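Local coordinates for protein Esterase/lipase (Uncultured bacterium, PDB 3K6K) that probably hydrolyses carboxylic ester bonds as an esterase or lipase related to hormone-sensitive lipase, with an alpha/beta hydrolase fold, at residues 44-49 / 96-101; 53-58 / 103-108; 83-88 / 114-119; 161-166 / 181-186; 282-287 / 295-300. All blocks are in the same frame, centred on the assembly; numbering follows the deposited sequence.

Contact 1 of 5, residues 44-49 / 96-101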
# COMPACT_ATOMS: atom_id res chain seq x y z
N GLY A 44 -16.52 23.45 -19.57
CA GLY A 44 -16.00 22.42 -20.48
C GLY A 44 -15.68 21.05 -19.86
O GLY A 44 -15.80 20.03 -20.51
N MET A 45 -15.27 21.03 -18.60
CA MET A 45 -15.29 19.80 -17.85
C MET A 45 -16.73 19.28 -17.77
O MET A 45 -16.98 18.10 -17.95
CB MET A 45 -14.73 20.04 -16.48
CG MET A 45 -14.19 18.82 -15.78
SD MET A 45 -13.47 19.26 -14.16
CE MET A 45 -12.52 20.75 -14.68
N GLU A 46 -17.68 20.18 -17.54
CA GLU A 46 -19.09 19.78 -17.42
C GLU A 46 -19.58 19.14 -18.73
O GLU A 46 -20.15 18.05 -18.71
CB GLU A 46 -20.02 20.94 -16.98
CG GLU A 46 -19.84 21.53 -15.53
CD GLU A 46 -20.43 20.64 -14.41
OE1 GLU A 46 -20.96 19.58 -14.70
OE2 GLU A 46 -20.38 21.00 -13.20
N ALA A 47 -19.29 19.77 -19.87
CA ALA A 47 -19.84 19.35 -21.16
C ALA A 47 -19.27 18.00 -21.59
O ALA A 47 -20.01 17.11 -22.01
CB ALA A 47 -19.61 20.42 -22.24
N LEU A 48 -17.95 17.86 -21.47
CA LEU A 48 -17.27 16.60 -21.77
C LEU A 48 -17.77 15.49 -20.82
O LEU A 48 -18.12 14.38 -21.26
CB LEU A 48 -15.76 16.82 -21.68
CG LEU A 48 -14.74 15.79 -22.19
CD1 LEU A 48 -13.59 16.52 -22.93
CD2 LEU A 48 -14.19 14.86 -21.09
N CYS A 49 -17.90 15.78 -19.54
CA CYS A 49 -18.30 14.73 -18.61
C CYS A 49 -19.72 14.14 -18.78
O CYS A 49 -19.89 12.95 -18.55
CB CYS A 49 -18.00 15.11 -17.16
SG CYS A 49 -16.26 15.22 -16.88
N PRO A 96 -20.63 17.32 -8.36
CA PRO A 96 -21.21 16.00 -8.35
C PRO A 96 -21.53 15.47 -9.78
O PRO A 96 -21.30 14.28 -10.08
CB PRO A 96 -22.43 16.21 -7.49
CG PRO A 96 -21.99 17.22 -6.49
CD PRO A 96 -21.14 18.18 -7.26
N SER A 97 -21.95 16.37 -10.67
CA SER A 97 -22.26 16.02 -12.06
C SER A 97 -21.09 15.52 -12.84
O SER A 97 -21.24 14.54 -13.50
CB SER A 97 -22.92 17.18 -12.83
OG SER A 97 -24.18 17.44 -12.24
N THR A 98 -19.96 16.23 -12.84
CA THR A 98 -18.77 15.74 -13.54
C THR A 98 -18.30 14.35 -13.10
O THR A 98 -17.53 13.75 -13.83
CB THR A 98 -17.58 16.61 -13.28
OG1 THR A 98 -17.42 16.80 -11.85
CG2 THR A 98 -17.74 17.93 -13.98
N HIS A 99 -18.71 13.86 -11.92
CA HIS A 99 -18.14 12.61 -11.36
C HIS A 99 -19.19 11.48 -11.35
O HIS A 99 -18.92 10.31 -10.95
CB HIS A 99 -17.48 12.86 -10.00
CG HIS A 99 -16.17 13.58 -10.11
ND1 HIS A 99 -15.00 13.09 -9.57
CD2 HIS A 99 -15.83 14.70 -10.79
CE1 HIS A 99 -14.00 13.91 -9.87
NE2 HIS A 99 -14.49 14.90 -10.60
N LEU A 100 -20.36 11.82 -11.89
CA LEU A 100 -21.39 10.84 -11.97
C LEU A 100 -20.85 9.57 -12.47
O LEU A 100 -21.22 8.54 -11.88
CB LEU A 100 -22.55 11.28 -12.84
CG LEU A 100 -23.24 12.33 -12.02
CD1 LEU A 100 -24.21 13.09 -12.92
CD2 LEU A 100 -23.96 11.68 -10.89
N VAL A 101 -20.07 9.60 -13.53
CA VAL A 101 -19.45 8.41 -14.08
C VAL A 101 -18.79 7.50 -13.04
O VAL A 101 -19.02 6.35 -13.04
CB VAL A 101 -18.52 8.67 -15.31
CG1 VAL A 101 -17.40 9.57 -14.99
CG2 VAL A 101 -18.02 7.40 -15.84
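Near the N-terminus, helix 38-49 runs beside helix 96-110 of the alpha/beta hydrolase fold. In relatives of hormone-sensitive lipase, N-terminal helices form part of a cap beside the catalytic core, and helix 38-49 probably belongs to such a cap. Segments 44-49 and 96-101 point roughly the same way, their axes at 33° and 8.7 Å apart at closest approach, and no hydrogen bond joins them, so side-chain packing carries the contact. Met45 comes first. Its CG, anti to the backbone N, crosses Thr98 obliquely and lies 4.1 Å from the Thr98 CG2 methyl, while the side chain also reaches Ser93. One residue on, Glu46 bends at chi2 (-76°), which lays the carboxylate across Thr98 at about a right angle. Its OE1 rests 3.6 Å from Ser97 CB and 3.7 Å from Thr98 CG2, and OE2 is hydrogen-bonded to Ser95 OG. An alanine at Glu46 would remove the carboxylate and its bond to Ser95, and would probably loosen the packing of the two helices along the Thr98 methyl. Cys49, a turn later, brings the backbones to their nearest point, 5.2 Å between its CA and Thr98 CA. The Thr98 side chain is itself fixed from its own side: OG1 sits in the crowded position between backbone N and carbonyl carbon (chi1 51°) and is hydrogen-bonded to Ser95 O, which turns CG2 to face helix 38-49. Cys49 CB and Cys49 SG each lie 3.6 Å from Thr98 O.

Contact 2 of 5, residues 53-58 / 103-108. With SO4 (sulfate ion), chain E.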
# COMPACT_ATOMS: atom_id res chain seq x y z
N PRO A 53 -20.78 7.26 -19.59
CA PRO A 53 -21.96 6.53 -19.12
C PRO A 53 -22.05 6.53 -17.59
O PRO A 53 -21.05 6.78 -16.92
CB PRO A 53 -21.77 5.14 -19.71
CG PRO A 53 -20.29 4.95 -19.71
CD PRO A 53 -19.74 6.34 -20.10
N ARG A 54 -23.26 6.31 -17.08
CA ARG A 54 -23.61 6.33 -15.66
C ARG A 54 -24.28 4.98 -15.30
O ARG A 54 -24.89 4.36 -16.15
CB ARG A 54 -24.56 7.49 -15.36
CG ARG A 54 -23.98 8.82 -15.72
CD ARG A 54 -25.02 9.87 -15.71
NE ARG A 54 -24.57 11.20 -16.14
CZ ARG A 54 -25.35 12.29 -16.10
NH1 ARG A 54 -26.62 12.19 -15.65
NH2 ARG A 54 -24.89 13.47 -16.49
N ALA A 55 -24.14 4.47 -14.09
CA ALA A 55 -24.61 3.11 -13.90
C ALA A 55 -26.15 3.03 -14.10
O ALA A 55 -26.90 3.91 -13.67
CB ALA A 55 -24.16 2.54 -12.56
N GLU A 56 -26.57 1.98 -14.81
CA GLU A 56 -27.97 1.78 -15.08
C GLU A 56 -28.63 1.57 -13.75
O GLU A 56 -28.11 0.85 -12.91
CB GLU A 56 -28.19 0.54 -15.97
CG GLU A 56 -29.68 0.05 -16.06
CD GLU A 56 -29.90 -0.90 -17.26
OE1 GLU A 56 -31.04 -0.93 -17.79
OE2 GLU A 56 -28.94 -1.61 -17.69
N GLY A 57 -29.75 2.24 -13.55
CA GLY A 57 -30.59 1.95 -12.39
C GLY A 57 -30.23 2.78 -11.18
O GLY A 57 -30.81 2.56 -10.10
N VAL A 58 -29.27 3.67 -11.32
CA VAL A 58 -28.89 4.57 -10.25
C VAL A 58 -29.68 5.84 -10.36
O VAL A 58 -29.47 6.59 -11.25
CB VAL A 58 -27.35 4.88 -10.16
CG1 VAL A 58 -27.10 5.88 -9.17
CG2 VAL A 58 -26.58 3.70 -9.81
N THR A 103 -19.06 7.85 -9.46
CA THR A 103 -19.85 7.68 -8.21
C THR A 103 -21.09 6.83 -8.35
O THR A 103 -21.50 6.17 -7.39
CB THR A 103 -20.25 9.03 -7.56
OG1 THR A 103 -21.14 9.77 -8.41
CG2 THR A 103 -19.01 9.85 -7.26
N THR A 104 -21.68 6.83 -9.54
CA THR A 104 -22.80 5.96 -9.80
C THR A 104 -22.35 4.53 -9.80
O THR A 104 -23.10 3.64 -9.36
CB THR A 104 -23.54 6.28 -11.14
OG1 THR A 104 -22.60 6.29 -12.21
CG2 THR A 104 -24.28 7.65 -11.06
N GLN A 105 -21.12 4.29 -10.26
CA GLN A 105 -20.55 2.93 -10.14
C GLN A 105 -20.30 2.60 -8.67
O GLN A 105 -20.69 1.54 -8.19
CB GLN A 105 -19.27 2.71 -11.00
CG GLN A 105 -19.43 2.84 -12.49
CD GLN A 105 -20.34 1.75 -13.10
OE1 GLN A 105 -20.81 1.86 -14.27
NE2 GLN A 105 -20.58 0.70 -12.32
N LEU A 106 -19.71 3.52 -7.91
CA LEU A 106 -19.50 3.26 -6.48
C LEU A 106 -20.86 2.86 -5.86
O LEU A 106 -20.95 1.88 -5.12
CB LEU A 106 -18.82 4.43 -5.81
CG LEU A 106 -17.40 4.72 -6.30
CD1 LEU A 106 -16.89 6.07 -5.75
CD2 LEU A 106 -16.47 3.56 -5.93
N ALA A 107 -21.92 3.62 -6.15
CA ALA A 107 -23.25 3.35 -5.55
C ALA A 107 -23.84 1.94 -5.93
O ALA A 107 -24.21 1.17 -5.06
CB ALA A 107 -24.23 4.49 -5.90
N LYS A 108 -23.91 1.63 -7.22
CA LYS A 108 -24.44 0.38 -7.67
C LYS A 108 -23.68 -0.86 -7.13
O LYS A 108 -24.31 -1.76 -6.52
CB LYS A 108 -24.46 0.35 -9.20
CG LYS A 108 -25.05 -0.91 -9.78
CD LYS A 108 -25.30 -0.70 -11.27
CE LYS A 108 -25.97 -1.90 -11.93
NZ LYS A 108 -27.49 -1.85 -11.84
S SO4 E . -23.68 -0.52 -15.76
O1 SO4 E . -22.23 -0.39 -15.92
O2 SO4 E . -23.96 -0.78 -14.34
O3 SO4 E . -24.22 0.74 -16.29
O4 SO4 E . -24.26 -1.59 -16.54
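Thr104 is the tightly packed centre where loop 53-58 lies along helix 96-110. The Ala55 amide gives a nearly straight hydrogen bond to Thr104 OG1 (3.0 Å, N-H...O 165°), and the same hydroxyl is bonded to Leu100 O, so one oxygen ties the loop to the preceding helical turn. OG1 reaches both because it takes the crowded position between backbone N and carbonyl carbon. That rotamer sends Thr104 CG2 toward Val58, whose CG1 crosses it obliquely at 3.8 Å. The other Val58 methyl, CG2, sits 3.5 Å from Thr104 O, and Ala55 CB packs on the same Thr104 O and on Lys108 CD, 3.7 Å from the latter. The outer side is looser. Lys108 runs extended until its last torsion, bent to 88°, swings NZ onto Glu56 O at 3.0 Å; the donor stands above the carbonyl plane. Glu56 itself directs its extended side chain outward, its OE2 6.0 Å from Lys108 NZ, too far for a direct pairing. A sulfate ion, probably from the crystallisation liquor, occupies this solvent side and accepts a hydrogen bond from Glu56 N through O3 at 3.0 Å. Loop and helix thus meet through a type II beta turn from Ala55 to Val58, with Gly57 at the third position, where positive phi suits glycine, on the outer flank of the crossover helix of a beta-alpha-beta unit.

Contact 3 of 5, residues 83-88 / 114-119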
# COMPACT_ATOMS: atom_id res chain seq x y z
N ILE A 83 -22.26 6.36 1.59
CA ILE A 83 -20.97 6.84 1.16
C ILE A 83 -21.06 8.36 1.02
O ILE A 83 -21.90 8.89 0.28
CB ILE A 83 -20.46 6.21 -0.23
CG1 ILE A 83 -20.50 4.67 -0.23
CG2 ILE A 83 -19.04 6.72 -0.55
CD1 ILE A 83 -20.20 3.99 -1.56
N LEU A 84 -20.21 9.08 1.72
CA LEU A 84 -20.22 10.48 1.57
C LEU A 84 -19.03 10.80 0.66
O LEU A 84 -17.90 10.59 1.09
CB LEU A 84 -20.02 11.13 2.94
CG LEU A 84 -19.89 12.66 2.96
CD1 LEU A 84 -21.07 13.27 2.11
CD2 LEU A 84 -19.88 13.23 4.39
N TYR A 85 -19.30 11.29 -0.56
CA TYR A 85 -18.27 11.47 -1.60
C TYR A 85 -17.83 12.93 -1.86
O TYR A 85 -18.66 13.82 -2.06
CB TYR A 85 -18.69 10.79 -2.93
CG TYR A 85 -17.52 10.64 -3.88
CD1 TYR A 85 -17.13 11.69 -4.72
CD2 TYR A 85 -16.78 9.43 -3.93
CE1 TYR A 85 -16.00 11.55 -5.55
CE2 TYR A 85 -15.68 9.28 -4.74
CZ TYR A 85 -15.28 10.35 -5.56
OH TYR A 85 -14.17 10.22 -6.37
N PHE A 86 -16.52 13.17 -1.95
CA PHE A 86 -16.03 14.47 -2.35
C PHE A 86 -15.27 14.40 -3.69
O PHE A 86 -14.31 13.67 -3.81
CB PHE A 86 -15.12 15.10 -1.27
CG PHE A 86 -15.64 14.97 0.12
CD1 PHE A 86 -16.89 15.47 0.46
CD2 PHE A 86 -14.86 14.37 1.11
CE1 PHE A 86 -17.36 15.36 1.77
CE2 PHE A 86 -15.32 14.25 2.43
CZ PHE A 86 -16.56 14.74 2.76
N HIS A 87 -15.68 15.18 -4.69
CA HIS A 87 -15.10 15.11 -6.03
C HIS A 87 -13.74 15.83 -6.07
O HIS A 87 -13.42 16.59 -5.20
CB HIS A 87 -16.07 15.74 -7.05
CG HIS A 87 -16.17 17.22 -6.92
ND1 HIS A 87 -17.16 17.85 -6.19
CD2 HIS A 87 -15.34 18.20 -7.34
CE1 HIS A 87 -16.98 19.16 -6.25
NE2 HIS A 87 -15.88 19.39 -6.93
N GLY A 88 -12.95 15.55 -7.09
CA GLY A 88 -11.69 16.21 -7.23
C GLY A 88 -11.81 17.29 -8.27
O GLY A 88 -12.94 17.56 -8.78
N LEU A 114 -25.08 6.89 -2.03
CA LEU A 114 -23.92 7.74 -2.08
C LEU A 114 -24.42 9.18 -2.18
O LEU A 114 -25.39 9.45 -2.88
CB LEU A 114 -23.05 7.32 -3.27
CG LEU A 114 -21.80 8.14 -3.56
CD1 LEU A 114 -20.71 7.24 -4.20
CD2 LEU A 114 -22.17 9.30 -4.49
N TRP A 115 -23.76 10.10 -1.50
CA TRP A 115 -24.18 11.48 -1.43
C TRP A 115 -22.96 12.20 -1.95
O TRP A 115 -21.98 12.28 -1.22
CB TRP A 115 -24.34 11.92 0.03
CG TRP A 115 -25.39 11.14 0.79
CD1 TRP A 115 -25.29 9.86 1.23
CD2 TRP A 115 -26.70 11.61 1.17
NE1 TRP A 115 -26.44 9.49 1.87
CE2 TRP A 115 -27.33 10.54 1.85
CE3 TRP A 115 -27.40 12.83 0.99
CZ2 TRP A 115 -28.66 10.64 2.36
CZ3 TRP A 115 -28.70 12.95 1.51
CH2 TRP A 115 -29.32 11.84 2.19
N SER A 116 -23.02 12.70 -3.18
CA SER A 116 -21.89 13.38 -3.77
C SER A 116 -21.98 14.87 -3.49
O SER A 116 -22.88 15.59 -4.00
CB SER A 116 -21.74 13.04 -5.27
OG SER A 116 -20.62 13.70 -5.83
N LEU A 117 -21.07 15.34 -2.66
CA LEU A 117 -21.23 16.67 -2.12
C LEU A 117 -20.85 17.71 -3.11
O LEU A 117 -19.84 17.57 -3.74
CB LEU A 117 -20.38 16.82 -0.87
CG LEU A 117 -20.70 18.09 -0.11
CD1 LEU A 117 -21.93 17.79 0.75
CD2 LEU A 117 -19.50 18.58 0.72
N ASP A 118 -21.65 18.78 -3.26
CA ASP A 118 -21.21 20.00 -3.99
C ASP A 118 -20.54 20.99 -3.05
O ASP A 118 -20.99 22.13 -2.90
CB ASP A 118 -22.39 20.67 -4.76
CG ASP A 118 -21.96 21.41 -6.04
OD1 ASP A 118 -20.85 21.97 -6.17
OD2 ASP A 118 -22.77 21.41 -6.96
N TYR A 119 -19.47 20.56 -2.37
CA TYR A 119 -18.72 21.48 -1.50
C TYR A 119 -18.30 22.69 -2.29
O TYR A 119 -18.23 22.63 -3.48
CB TYR A 119 -17.49 20.82 -0.85
CG TYR A 119 -16.43 20.41 -1.82
CD1 TYR A 119 -15.44 21.31 -2.21
CD2 TYR A 119 -16.38 19.12 -2.33
CE1 TYR A 119 -14.46 20.92 -3.12
CE2 TYR A 119 -15.39 18.71 -3.26
CZ TYR A 119 -14.47 19.63 -3.64
OH TYR A 119 -13.50 19.25 -4.51
O HOH W 1 -18.57 15.58 -4.83
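Ile83 and Leu114 open the apolar centre on one face of the sheet, Ile83 CG2 and Leu114 CD1 4.0 Å apart, and Leu114 CD2 also touches Tyr85 CB. This face lies under helix 96-110. On the face toward helix 129-145, Leu84 crosses Trp115 at about a right angle, and Phe86 and Leu117 run alongside each other in the same direction, with Leu117 CB at the edge of the phenyl ring. Between the faces run the bonds of two parallel strands, 82-86 and 113-117, the outer elements of a beta-alpha-beta crossover: Trp115 N to Ile83 O (2.8 Å), Tyr85 N to Trp115 O, and Leu117 N to Tyr85 O, the last nearly straight at 174°. Past the strand ends the contact turns polar. Here the rings of His87 and Tyr119 form an offset stack, centroids 4.4 Å apart and planes at 14°, with Tyr119 CE2 3.4 Å above the imidazole plane. The phenol donates a hydrogen bond to His87 O, Tyr119 OH lying 2.7 Å away. Where the strands part, a water gives hydrogen bonds to Leu117 O (2.6 Å) and Tyr85 O, accepts one from Ser116 OG (3.0 Å), and meets His87 ND1 in the ring plane. His87 and Gly88 begin the HGGG sequence that, in hormone-sensitive-lipase relatives, builds the oxyanion hole. The chemistry suggests a structural role for His87: the stack, the water and a weak bond from NE2 to Ser93 O would hold its ring, and the phenol its carbonyl, keeping the following glycine amides in place.

Contact 4 of 5, residues 161-166 / 181-186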
# COMPACT_ATOMS: atom_id res chain seq x y z
N GLY A 161 -7.89 14.53 -0.59
CA GLY A 161 -7.45 15.47 0.44
C GLY A 161 -8.48 15.76 1.52
O GLY A 161 -8.23 15.58 2.72
N LEU A 162 -9.66 16.19 1.09
CA LEU A 162 -10.75 16.52 1.96
C LEU A 162 -11.32 15.35 2.72
O LEU A 162 -11.82 15.55 3.84
CB LEU A 162 -11.87 17.24 1.19
CG LEU A 162 -11.49 18.54 0.46
CD1 LEU A 162 -12.51 18.82 -0.62
CD2 LEU A 162 -11.34 19.77 1.46
N THR A 163 -11.32 14.14 2.14
CA THR A 163 -11.73 13.00 2.92
C THR A 163 -10.86 12.75 4.16
O THR A 163 -11.38 12.36 5.18
CB THR A 163 -12.03 11.71 2.13
OG1 THR A 163 -11.34 10.57 2.73
CG2 THR A 163 -11.78 11.84 0.70
N THR A 164 -9.56 13.03 4.09
CA THR A 164 -8.74 13.06 5.29
C THR A 164 -8.96 14.30 6.16
O THR A 164 -9.55 14.16 7.26
CB THR A 164 -7.31 12.79 5.00
OG1 THR A 164 -7.26 11.46 4.51
CG2 THR A 164 -6.45 12.87 6.28
N ALA A 165 -8.52 15.47 5.68
CA ALA A 165 -8.88 16.78 6.30
C ALA A 165 -10.26 16.91 6.99
O ALA A 165 -10.34 17.16 8.16
CB ALA A 165 -8.71 17.87 5.27
N SER A 166 -11.36 16.69 6.28
CA SER A 166 -12.70 16.72 6.93
C SER A 166 -12.84 15.85 8.21
O SER A 166 -13.63 16.19 9.11
CB SER A 166 -13.80 16.27 5.95
OG SER A 166 -13.73 14.86 5.67
N LEU A 181 -12.11 5.33 5.28
CA LEU A 181 -11.85 6.37 4.35
C LEU A 181 -11.36 5.71 3.04
O LEU A 181 -10.37 4.95 3.09
CB LEU A 181 -10.74 7.27 4.94
CG LEU A 181 -11.00 7.92 6.32
CD1 LEU A 181 -9.75 8.46 6.93
CD2 LEU A 181 -12.01 9.04 6.24
N VAL A 182 -12.03 5.96 1.90
CA VAL A 182 -11.44 5.64 0.57
C VAL A 182 -10.91 6.85 -0.20
O VAL A 182 -11.57 7.89 -0.30
CB VAL A 182 -12.40 4.89 -0.30
CG1 VAL A 182 -11.69 4.42 -1.58
CG2 VAL A 182 -12.95 3.67 0.46
N MET A 183 -9.71 6.73 -0.78
CA MET A 183 -9.09 7.84 -1.52
C MET A 183 -8.48 7.41 -2.87
O MET A 183 -7.66 6.51 -2.94
CB MET A 183 -8.02 8.57 -0.66
CG MET A 183 -8.57 9.19 0.62
SD MET A 183 -7.21 9.71 1.69
CE MET A 183 -7.02 8.26 2.71
N LEU A 184 -8.87 8.08 -3.94
CA LEU A 184 -8.47 7.71 -5.29
C LEU A 184 -7.47 8.81 -5.69
O LEU A 184 -7.88 9.98 -5.81
CB LEU A 184 -9.75 7.73 -6.16
CG LEU A 184 -10.64 6.49 -6.32
CD1 LEU A 184 -10.47 5.42 -5.22
CD2 LEU A 184 -12.13 6.74 -6.65
N SER A 185 -6.17 8.48 -5.80
CA SER A 185 -5.12 9.45 -6.17
C SER A 185 -5.19 10.73 -5.33
O SER A 185 -5.24 11.85 -5.90
CB SER A 185 -5.27 9.87 -7.64
OG SER A 185 -5.07 8.79 -8.57
N PRO A 186 -5.16 10.60 -3.98
CA PRO A 186 -5.39 11.77 -3.15
C PRO A 186 -4.35 12.90 -3.32
O PRO A 186 -3.15 12.64 -3.49
CB PRO A 186 -5.37 11.19 -1.72
CG PRO A 186 -4.72 9.92 -1.81
CD PRO A 186 -4.82 9.41 -3.20
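Helix 158-172 packs on strand 180-184 as part of a beta-alpha-beta unit of the alpha/beta hydrolase fold; the helix follows the probable nucleophile elbow around Ser157. The segments run nearly antiparallel, at 151°, and two neighbouring threonines meet two strand side chains. Thr163 and Leu181 lie alongside one another, pointing opposite ways, with Leu181 CD2 tucked 3.5 Å from Thr163 O. Met183 instead crosses Thr163 obliquely, its CG 3.7 Å from Thr163 OG1. The first torsion of Thr163, 131°, is far from a staggered position, a sign of strain or of an uncertain fit. An alanine at Thr163 would lose OG1 and CG2 and would probably slacken the packing against Met183 and Leu181. Thr164 lies at about a right angle to Met183: the first two torsions of Met183 bring SD to 3.3 Å from Thr164 OG1, and the bend at chi3 turns CE to the same hydroxyl. Both threonine hydroxyls are buried with no hydrogen-bonding partner in the model, which makes this an essentially apolar interface despite its residues. Within the helix, Ser166 N and Ser166 OG, one turn on, both bond to Leu162 O. Where the strand gives way to loop, Pro186 CB comes 4.3 Å from Gly161 N.

Contact 5 of 5, residues 282-287 / 295-300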
# COMPACT_ATOMS: atom_id res chain seq x y z
N VAL A 282 -6.62 9.41 -11.18
CA VAL A 282 -8.01 9.00 -11.00
C VAL A 282 -8.54 8.13 -12.17
O VAL A 282 -9.58 8.39 -12.76
CB VAL A 282 -8.99 10.19 -10.67
CG1 VAL A 282 -10.30 9.60 -10.15
CG2 VAL A 282 -8.41 11.20 -9.58
N PHE A 283 -7.85 7.05 -12.45
CA PHE A 283 -8.17 6.23 -13.61
C PHE A 283 -9.53 5.60 -13.56
O PHE A 283 -10.03 5.16 -14.63
CB PHE A 283 -7.10 5.15 -13.81
CG PHE A 283 -7.07 4.07 -12.73
CD1 PHE A 283 -7.75 2.87 -12.92
CD2 PHE A 283 -6.32 4.23 -11.58
CE1 PHE A 283 -7.72 1.89 -11.95
CE2 PHE A 283 -6.25 3.25 -10.63
CZ PHE A 283 -6.97 2.09 -10.79
N GLN A 284 -10.14 5.55 -12.36
CA GLN A 284 -11.42 4.93 -12.16
C GLN A 284 -12.51 5.70 -12.96
O GLN A 284 -13.65 5.22 -13.03
CB GLN A 284 -11.81 4.80 -10.64
CG GLN A 284 -10.82 4.03 -9.70
CD GLN A 284 -9.51 4.85 -9.37
OE1 GLN A 284 -9.30 5.98 -9.90
NE2 GLN A 284 -8.66 4.30 -8.52
N MET A 285 -12.18 6.89 -13.48
CA MET A 285 -13.06 7.59 -14.41
C MET A 285 -13.22 6.92 -15.80
O MET A 285 -14.19 7.21 -16.54
CB MET A 285 -12.64 9.07 -14.61
CG MET A 285 -12.36 9.81 -13.34
SD MET A 285 -13.69 10.65 -12.46
CE MET A 285 -13.84 12.19 -13.36
N TYR A 286 -12.28 6.04 -16.15
CA TYR A 286 -12.14 5.62 -17.52
C TYR A 286 -12.47 4.14 -17.80
O TYR A 286 -11.95 3.55 -18.76
CB TYR A 286 -10.77 6.04 -18.06
CG TYR A 286 -10.45 7.51 -17.70
CD1 TYR A 286 -9.40 7.85 -16.86
CD2 TYR A 286 -11.21 8.55 -18.23
CE1 TYR A 286 -9.15 9.20 -16.52
CE2 TYR A 286 -10.95 9.88 -17.94
CZ TYR A 286 -9.93 10.21 -17.08
OH TYR A 286 -9.74 11.53 -16.76
N GLY A 287 -13.35 3.55 -16.98
CA GLY A 287 -13.85 2.19 -17.23
C GLY A 287 -14.19 2.02 -18.69
O GLY A 287 -13.87 1.02 -19.29
N ILE A 295 -11.90 -2.89 -12.50
CA ILE A 295 -11.35 -3.75 -11.45
C ILE A 295 -11.13 -2.96 -10.15
O ILE A 295 -11.40 -3.46 -9.06
CB ILE A 295 -10.01 -4.43 -11.88
CG1 ILE A 295 -10.10 -5.07 -13.26
CG2 ILE A 295 -9.55 -5.55 -10.89
CD1 ILE A 295 -8.64 -5.63 -13.78
N SER A 296 -10.59 -1.74 -10.25
CA SER A 296 -10.34 -0.97 -9.05
C SER A 296 -11.68 -0.64 -8.29
O SER A 296 -11.79 -0.75 -7.07
CB SER A 296 -9.62 0.31 -9.40
OG SER A 296 -9.78 1.18 -8.32
N ILE A 297 -12.67 -0.21 -9.05
CA ILE A 297 -14.00 -0.01 -8.56
C ILE A 297 -14.54 -1.28 -7.87
O ILE A 297 -15.13 -1.21 -6.78
CB ILE A 297 -14.87 0.60 -9.70
CG1 ILE A 297 -14.46 2.13 -9.84
CG2 ILE A 297 -16.30 0.56 -9.37
CD1 ILE A 297 -14.87 2.76 -11.18
N LYS A 298 -14.30 -2.43 -8.47
CA LYS A 298 -14.81 -3.66 -7.95
C LYS A 298 -14.19 -3.89 -6.58
O LYS A 298 -14.93 -4.15 -5.62
CB LYS A 298 -14.48 -4.82 -8.90
CG LYS A 298 -15.40 -6.07 -8.76
CD LYS A 298 -16.73 -5.99 -9.64
CE LYS A 298 -16.59 -6.54 -11.08
NZ LYS A 298 -15.98 -5.58 -12.08
N GLU A 299 -12.87 -3.75 -6.49
CA GLU A 299 -12.16 -3.95 -5.24
C GLU A 299 -12.53 -2.95 -4.14
O GLU A 299 -12.67 -3.36 -2.96
CB GLU A 299 -10.65 -3.95 -5.45
CG GLU A 299 -10.21 -5.09 -6.28
CD GLU A 299 -8.71 -5.12 -6.53
OE1 GLU A 299 -8.31 -6.07 -7.25
OE2 GLU A 299 -7.95 -4.25 -6.03
N ILE A 300 -12.68 -1.67 -4.52
CA ILE A 300 -13.04 -0.60 -3.61
C ILE A 300 -14.37 -0.92 -2.98
O ILE A 300 -14.56 -0.71 -1.77
CB ILE A 300 -13.18 0.76 -4.30
CG1 ILE A 300 -11.80 1.40 -4.62
CG2 ILE A 300 -13.96 1.74 -3.40
CD1 ILE A 300 -11.89 2.34 -5.78
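Gln284 and Ser296 stand at the centre of this contact between loop 282-287 and helix 291-305. The amide of Gln284 gives a weak hydrogen bond from NE2 to Ser296 OG (3.3 Å, 150° at the hydrogen). Beside it, Ile297 CD1 reaches the loop backbone, 3.3 Å from Gln284 O and 3.7 Å from Gln284 CB. Phe283 adds its CZ, 3.5 Å from Ser296 CB. Positioning comes partly from within the loop, where a short 3-10 turn spans 283-285. Gln284 bends at chi2 (74°), so its amide folds back over the Phe283 ring, CD 3.8 Å above the ring centre. The Phe283 ring also meets that of Trp276. Farther out, Leu184 and Leu102 pack on Gln284, and Ile300 touches Leu244 and His246 of strand 243-248. The loop follows His281, the probable catalytic histidine, so this packing on the C-terminal helix probably steadies the chain just beyond that residue. The strongest polar partner of Ser296 OG is His246 ND1. As OG already accepts weakly from the amide, its proton is likely to point at ND1, which would favour a His246 tautomer with that nitrogen unprotonated.

Overall arrangement
Helix 96-110 links contacts 1 and 2, whose centres lie 14 Å apart, and it is the crossover between the two strands of contact 3; Pro96 packs on Ser116 and Leu117, and Leu106 on Tyr85. Contacts 3 and 4, 11 Å apart, share the central sheet and meet where Phe86 lies against Thr163 and Tyr119 against Leu162. Contact 5 joins contact 4 through Ser185 OG and Val282 N, 3.1 Å apart. Ser185 OG is also bonded to Glu251, which with Ser157 and His281 forms the probable catalytic triad. Contacts 3, 4 and 5 thus border the presumed active site, whereas the sulfate of contact 2 sits at the surface.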